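Local coordinates for CRISPR-associated protein, Cse1 family (Acidimicrobium ferrooxidans, PDB 4H3T) that probably serves as the large Cse1 subunit of a type I-E CRISPR surveillance complex, Cascade, that recognises invading DNA, at residues A[56-61]-A[198-203]; A[202-207]-A[298-303]. The protein carries 1 engineered substitution. All coordinates share one frame; numbering follows the deposited sequence.

Interaction 1: residues A[56-61]-A[198-203]; sequences LLRLVL and AWIGFV
Arg58, on helix 52-68, runs past the ring of Phe202 in the opposite direction to that side chain. CB stands back from the ring, and CG begins the approach at 4.4 Å from Phe202 CE1. The closest touch belongs to CD, 3.8 Å from Phe202 CE1 and oblique to the ring. A bend at chi3 (66°) then turns the chain, so that NE is farther from CE1 than CD is. At the tip, NH1 lies 4.5 Å from Ile200 CD1 and a similar distance from Phe202 CD1; the guanidinium and ring planes stand 76° apart, which excludes parallel stacking. The tip's polar partners, Asp298 and His300, belong to the loop after helix 291-297. From the preceding residue, Leu57 CD2 meets the edge of the Phe202 ring near its plane, 4.2 Å from Phe202 CZ. Thus helix 52-68 packs against the start of edge strand 202-206 and the loop that leads into it after helix 196-199, with only 147 Å² buried in total. Leucine and arginine carbons meet Phe202 and a guanidinium nitrogen meets Phe202 and Ile200, all by van der Waals contact, which implies that both residues line the path of a buried charge whose polar partners lie elsewhere.

Interaction 2: residues A[202-207]-A[298-303]; sequences FVAPVG and DPHVGW
Phe202 and His300 meet because their first torsions send the two rings the same way: CG of Phe202 is anti to its backbone N, while CG of His300 is anti to the carbonyl carbon (chi1 -66°), and the side chains lie side by side. Phe202 CE1 sits over one imidazole face, displaced toward the rim and 3.6 Å from His300 CG. Ring centroids 5.0 Å apart and planes at 49° make this an oblique pair. Pro299 CG lies over the centre of the opposite face, so the imidazole is sandwiched between carbon groups, and Ala204 CB adds a contact 3.7 Å from His300 CD2. The backbones meet through Val203 N, which donates to His300 O at 3.0 Å and 150°, and His300 O also receives the CA-H of Phe202 at 3.4 Å from its CA. Strand 202-206 is an outer strand of a three-stranded antiparallel sheet: Phe202, Ala204 and Val206 bond to strand 359-370, whereas Val203, between them in alternation, turns its N to the loop that follows helix 291-297. That loop is shaped by an Asx turn, in which His300 N donates to Asp298 OD1 (3.0 Å), meeting it from above the carboxylate plane. The imidazole nitrogens are both engaged, ND1 with Arg58 and NE2 with Asn217 of helix 210-217. A leucine in place of His300 would probably leave Asn217 OD1 and Arg58 NH1 each short of a partner within a buried site. Val203 O approaches the imidazole obliquely, 3.4 Å from His300 CD2 and on the same side of its plane as Phe202 CE1 and Ala204 CB, and Val203 CG1 packs against the carbonyl group of His300.

Both interactions are buried and their centres lie about 8 Å apart, joined by strand 202-206 and by Phe202, which each contact uses. Interaction 1 brings helix 52-68 to the strand's start and buries 147 Å²; interaction 2 brings the loop after helix 291-297 to the same strand and buries 211 Å². Their chemistry differs accordingly: the helix offers side chains alone, while the loop adds a backbone bond at the strand's outer edge. Arg58 couples them, its NH1 lying 2.9 Å from His300 ND1 in a probable hydrogen bond and 2.9 Å from Asp298 OD1 in a salt bridge. Packing joins them too, through Leu61 on His300 and Trp199 on Trp303.

Interaction 1: residues A[56-61]-A[198-203]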
loop_
_atom_site.group_PDB
_atom_site.type_symbol
_atom_site.label_atom_id
_atom_site.label_comp_id
_atom_site.label_asym_id
_atom_site.label_seq_id
_atom_site.Cartn_x
_atom_site.Cartn_y
_atom_site.Cartn_z
ATOM N N LEU A 56 -4.670 -4.620 -9.100
ATOM C CA LEU A 56 -4.450 -4.781 -10.545
ATOM C C LEU A 56 -2.969 -5.099 -10.834
ATOM O O LEU A 56 -2.695 -5.907 -11.693
ATOM C CB LEU A 56 -4.872 -3.537 -11.307
ATOM C CG LEU A 56 -6.428 -3.238 -11.347
ATOM C CD1 LEU A 56 -6.670 -1.907 -12.015
ATOM C CD2 LEU A 56 -7.171 -4.416 -11.968
ATOM N N LEU A 57 -2.043 -4.559 -10.055
ATOM C CA LEU A 57 -0.604 -4.849 -10.240
ATOM C C LEU A 57 -0.344 -6.315 -9.970
ATOM O O LEU A 57 0.299 -6.967 -10.776
ATOM C CB LEU A 57 0.278 -3.980 -9.361
ATOM C CG LEU A 57 1.811 -4.307 -9.361
ATOM C CD1 LEU A 57 2.411 -4.132 -10.739
ATOM C CD2 LEU A 57 2.530 -3.467 -8.387
ATOM N N ARG A 58 -0.874 -6.850 -8.851
ATOM C CA ARG A 58 -0.698 -8.261 -8.518
ATOM C C ARG A 58 -1.361 -9.182 -9.525
ATOM O O ARG A 58 -0.777 -10.181 -9.886
ATOM C CB ARG A 58 -1.155 -8.551 -7.108
ATOM C CG ARG A 58 -0.186 -7.930 -6.144
ATOM C CD ARG A 58 -0.682 -7.761 -4.772
ATOM N NE ARG A 58 -0.941 -9.012 -4.066
ATOM C CZ ARG A 58 -0.193 -9.561 -3.121
ATOM N NH1 ARG A 58 1.017 -9.079 -2.855
ATOM N NH2 ARG A 58 -0.627 -10.622 -2.458
ATOM N N LEU A 59 -2.503 -8.805 -10.070
ATOM C CA LEU A 59 -3.130 -9.599 -11.132
ATOM C C LEU A 59 -2.211 -9.712 -12.342
ATOM O O LEU A 59 -2.037 -10.777 -12.948
ATOM C CB LEU A 59 -4.461 -8.943 -11.563
ATOM C CG LEU A 59 -5.073 -9.496 -12.903
ATOM C CD1 LEU A 59 -5.527 -10.854 -12.681
ATOM C CD2 LEU A 59 -6.299 -8.667 -13.337
ATOM N N VAL A 60 -1.704 -8.573 -12.765
ATOM C CA VAL A 60 -0.822 -8.473 -13.929
ATOM C C VAL A 60 0.521 -9.206 -13.668
ATOM O O VAL A 60 1.022 -9.880 -14.573
ATOM C CB VAL A 60 -0.633 -6.999 -14.414
ATOM C CG1 VAL A 60 0.379 -6.899 -15.535
ATOM C CG2 VAL A 60 -1.964 -6.479 -14.938
ATOM N N LEU A 61 1.023 -9.200 -12.467
ATOM C CA LEU A 61 2.261 -9.962 -12.158
ATOM C C LEU A 61 2.031 -11.480 -12.223
ATOM O O LEU A 61 2.885 -12.196 -12.690
ATOM C CB LEU A 61 2.748 -9.599 -10.772
ATOM C CG LEU A 61 3.409 -8.213 -10.625
ATOM C CD1 LEU A 61 3.539 -7.834 -9.127
ATOM C CD2 LEU A 61 4.767 -8.156 -11.345
ATOM N N ALA A 198 -6.410 -6.114 2.234
ATOM C CA ALA A 198 -6.889 -5.216 3.293
ATOM C C ALA A 198 -6.111 -5.508 4.638
ATOM O O ALA A 198 -5.971 -4.623 5.470
ATOM C CB ALA A 198 -8.404 -5.346 3.500
ATOM N N TRP A 199 -5.678 -6.753 4.843
ATOM C CA TRP A 199 -4.940 -7.177 6.013
ATOM C C TRP A 199 -3.461 -6.821 5.958
ATOM O O TRP A 199 -2.893 -6.426 6.961
ATOM C CB TRP A 199 -5.083 -8.689 6.177
ATOM C CG TRP A 199 -4.390 -9.207 7.400
ATOM C CD1 TRP A 199 -4.656 -8.878 8.701
ATOM C CD2 TRP A 199 -3.345 -10.191 7.434
ATOM N NE1 TRP A 199 -3.820 -9.570 9.529
ATOM C CE2 TRP A 199 -2.970 -10.347 8.780
ATOM C CE3 TRP A 199 -2.653 -10.912 6.450
ATOM C CZ2 TRP A 199 -1.916 -11.183 9.174
ATOM C CZ3 TRP A 199 -1.585 -11.725 6.837
ATOM C CH2 TRP A 199 -1.255 -11.883 8.190
ATOM N N ILE A 200 -2.797 -7.044 4.839
ATOM C CA ILE A 200 -1.341 -6.798 4.798
ATOM C C ILE A 200 -1.024 -5.293 4.588
ATOM O O ILE A 200 -1.827 -4.525 4.046
ATOM C CB ILE A 200 -0.558 -7.643 3.750
ATOM C CG1 ILE A 200 -1.001 -7.378 2.293
ATOM C CG2 ILE A 200 -0.644 -9.127 4.067
ATOM C CD1 ILE A 200 0.014 -7.638 1.267
ATOM N N GLY A 201 0.176 -4.939 4.978
ATOM C CA GLY A 201 0.797 -3.664 4.649
ATOM C C GLY A 201 1.493 -3.873 3.309
ATOM O O GLY A 201 2.488 -4.578 3.233
ATOM N N PHE A 202 0.960 -3.295 2.213
ATOM C CA PHE A 202 1.511 -3.517 0.851
ATOM C C PHE A 202 2.587 -2.507 0.507
ATOM O O PHE A 202 2.442 -1.329 0.811
ATOM C CB PHE A 202 0.391 -3.443 -0.132
ATOM C CG PHE A 202 0.784 -3.470 -1.600
ATOM C CD1 PHE A 202 0.900 -4.674 -2.290
ATOM C CD2 PHE A 202 1.116 -2.299 -2.266
ATOM C CE1 PHE A 202 1.313 -4.683 -3.629
ATOM C CE2 PHE A 202 1.465 -2.310 -3.591
ATOM C CZ PHE A 202 1.585 -3.497 -4.264
ATOM N N VAL A 203 3.687 -2.978 -0.061
ATOM C CA VAL A 203 4.770 -2.145 -0.539
ATOM C C VAL A 203 5.269 -2.749 -1.847
ATOM O O VAL A 203 5.496 -3.941 -1.910
ATOM C CB VAL A 203 5.918 -1.894 0.478
ATOM C CG1 VAL A 203 6.585 -3.202 0.947
ATOM C CG2 VAL A 203 6.974 -0.961 -0.137
#

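Interaction 2: residues A[202-207]-A[298-303]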
loop_
_atom_site.group_PDB
_atom_site.type_symbol
_atom_site.label_atom_id
_atom_site.label_comp_id
_atom_site.label_asym_id
_atom_site.label_seq_id
_atom_site.Cartn_x
_atom_site.Cartn_y
_atom_site.Cartn_z
ATOM N N PHE A 202 0.960 -3.295 2.213
ATOM C CA PHE A 202 1.511 -3.517 0.851
ATOM C C PHE A 202 2.587 -2.507 0.507
ATOM O O PHE A 202 2.442 -1.329 0.811
ATOM C CB PHE A 202 0.391 -3.443 -0.132
ATOM C CG PHE A 202 0.784 -3.470 -1.600
ATOM C CD1 PHE A 202 0.900 -4.674 -2.290
ATOM C CD2 PHE A 202 1.116 -2.299 -2.266
ATOM C CE1 PHE A 202 1.313 -4.683 -3.629
ATOM C CE2 PHE A 202 1.465 -2.310 -3.591
ATOM C CZ PHE A 202 1.585 -3.497 -4.264
ATOM N N VAL A 203 3.687 -2.978 -0.061
ATOM C CA VAL A 203 4.770 -2.145 -0.539
ATOM C C VAL A 203 5.269 -2.749 -1.847
ATOM O O VAL A 203 5.496 -3.941 -1.910
ATOM C CB VAL A 203 5.918 -1.894 0.478
ATOM C CG1 VAL A 203 6.585 -3.202 0.947
ATOM C CG2 VAL A 203 6.974 -0.961 -0.137
ATOM N N ALA A 204 5.470 -1.933 -2.858
ATOM C CA ALA A 204 5.984 -2.410 -4.149
ATOM C C ALA A 204 6.739 -1.280 -4.849
ATOM O O ALA A 204 6.350 -0.105 -4.789
ATOM C CB ALA A 204 4.864 -2.927 -5.038
ATOM N N PRO A 205 7.860 -1.616 -5.487
ATOM C CA PRO A 205 8.584 -0.592 -6.224
ATOM C C PRO A 205 7.924 -0.294 -7.571
ATOM O O PRO A 205 7.336 -1.161 -8.239
ATOM C CB PRO A 205 9.965 -1.232 -6.437
ATOM C CG PRO A 205 9.617 -2.694 -6.605
ATOM C CD PRO A 205 8.541 -2.932 -5.589
ATOM N N VAL A 206 8.051 0.946 -7.979
ATOM C CA VAL A 206 7.536 1.415 -9.259
ATOM C C VAL A 206 8.673 2.105 -9.992
ATOM O O VAL A 206 9.399 2.933 -9.393
ATOM C CB VAL A 206 6.321 2.341 -9.008
ATOM C CG1 VAL A 206 5.817 2.943 -10.318
ATOM C CG2 VAL A 206 5.206 1.574 -8.308
ATOM N N GLY A 207 8.908 1.652 -11.222
ATOM C CA GLY A 207 9.956 2.153 -12.102
ATOM C C GLY A 207 9.440 3.302 -12.958
ATOM O O GLY A 207 8.415 3.883 -12.641
ATOM N N ASP A 298 4.740 -14.250 -0.046
ATOM C CA ASP A 298 4.418 -12.917 -0.557
ATOM C C ASP A 298 5.557 -11.905 -0.453
ATOM O O ASP A 298 5.972 -11.554 0.650
ATOM C CB ASP A 298 3.192 -12.425 0.193
ATOM C CG ASP A 298 2.429 -11.243 -0.417
ATOM O OD1 ASP A 298 3.021 -10.485 -1.220
ATOM O OD2 ASP A 298 1.266 -11.065 -0.064
ATOM N N PRO A 299 5.994 -11.374 -1.608
ATOM C CA PRO A 299 7.085 -10.411 -1.601
ATOM C C PRO A 299 6.691 -8.978 -1.252
ATOM O O PRO A 299 7.577 -8.116 -1.227
ATOM C CB PRO A 299 7.563 -10.463 -3.070
ATOM C CG PRO A 299 6.307 -10.667 -3.842
ATOM C CD PRO A 299 5.504 -11.617 -3.004
ATOM N N HIS A 300 5.409 -8.665 -1.157
ATOM C CA HIS A 300 4.946 -7.268 -0.987
ATOM C C HIS A 300 4.607 -6.872 0.475
ATOM O O HIS A 300 3.921 -5.869 0.693
ATOM C CB HIS A 300 3.704 -7.016 -1.843
ATOM C CG HIS A 300 3.995 -7.081 -3.316
ATOM N ND1 HIS A 300 3.185 -7.796 -4.190
ATOM C CD2 HIS A 300 4.992 -6.505 -4.007
ATOM C CE1 HIS A 300 3.755 -7.653 -5.386
ATOM N NE2 HIS A 300 4.824 -6.837 -5.314
ATOM N N VAL A 301 5.007 -7.675 1.439
ATOM C CA VAL A 301 4.681 -7.407 2.855
ATOM C C VAL A 301 5.920 -7.697 3.741
ATOM O O VAL A 301 6.526 -8.740 3.596
ATOM C CB VAL A 301 3.416 -8.219 3.275
ATOM C CG1 VAL A 301 3.489 -9.688 2.864
ATOM C CG2 VAL A 301 3.087 -8.082 4.794
ATOM N N GLY A 302 6.217 -6.781 4.667
ATOM C CA GLY A 302 7.242 -6.924 5.691
ATOM C C GLY A 302 6.554 -7.420 6.950
ATOM O O GLY A 302 5.320 -7.321 7.065
ATOM N N TRP A 303 7.322 -8.006 7.876
ATOM C CA TRP A 303 6.779 -8.641 9.089
ATOM C C TRP A 303 7.507 -8.226 10.330
ATOM O O TRP A 303 8.666 -7.827 10.284
ATOM C CB TRP A 303 6.851 -10.189 8.982
ATOM C CG TRP A 303 6.108 -10.719 7.793
ATOM C CD1 TRP A 303 6.596 -10.854 6.524
ATOM C CD2 TRP A 303 4.723 -11.079 7.728
ATOM N NE1 TRP A 303 5.599 -11.258 5.673
ATOM C CE2 TRP A 303 4.438 -11.410 6.379
ATOM C CE3 TRP A 303 3.688 -11.159 8.671
ATOM C CZ2 TRP A 303 3.157 -11.813 5.959
ATOM C CZ3 TRP A 303 2.438 -11.610 8.260
ATOM C CH2 TRP A 303 2.179 -11.890 6.909
#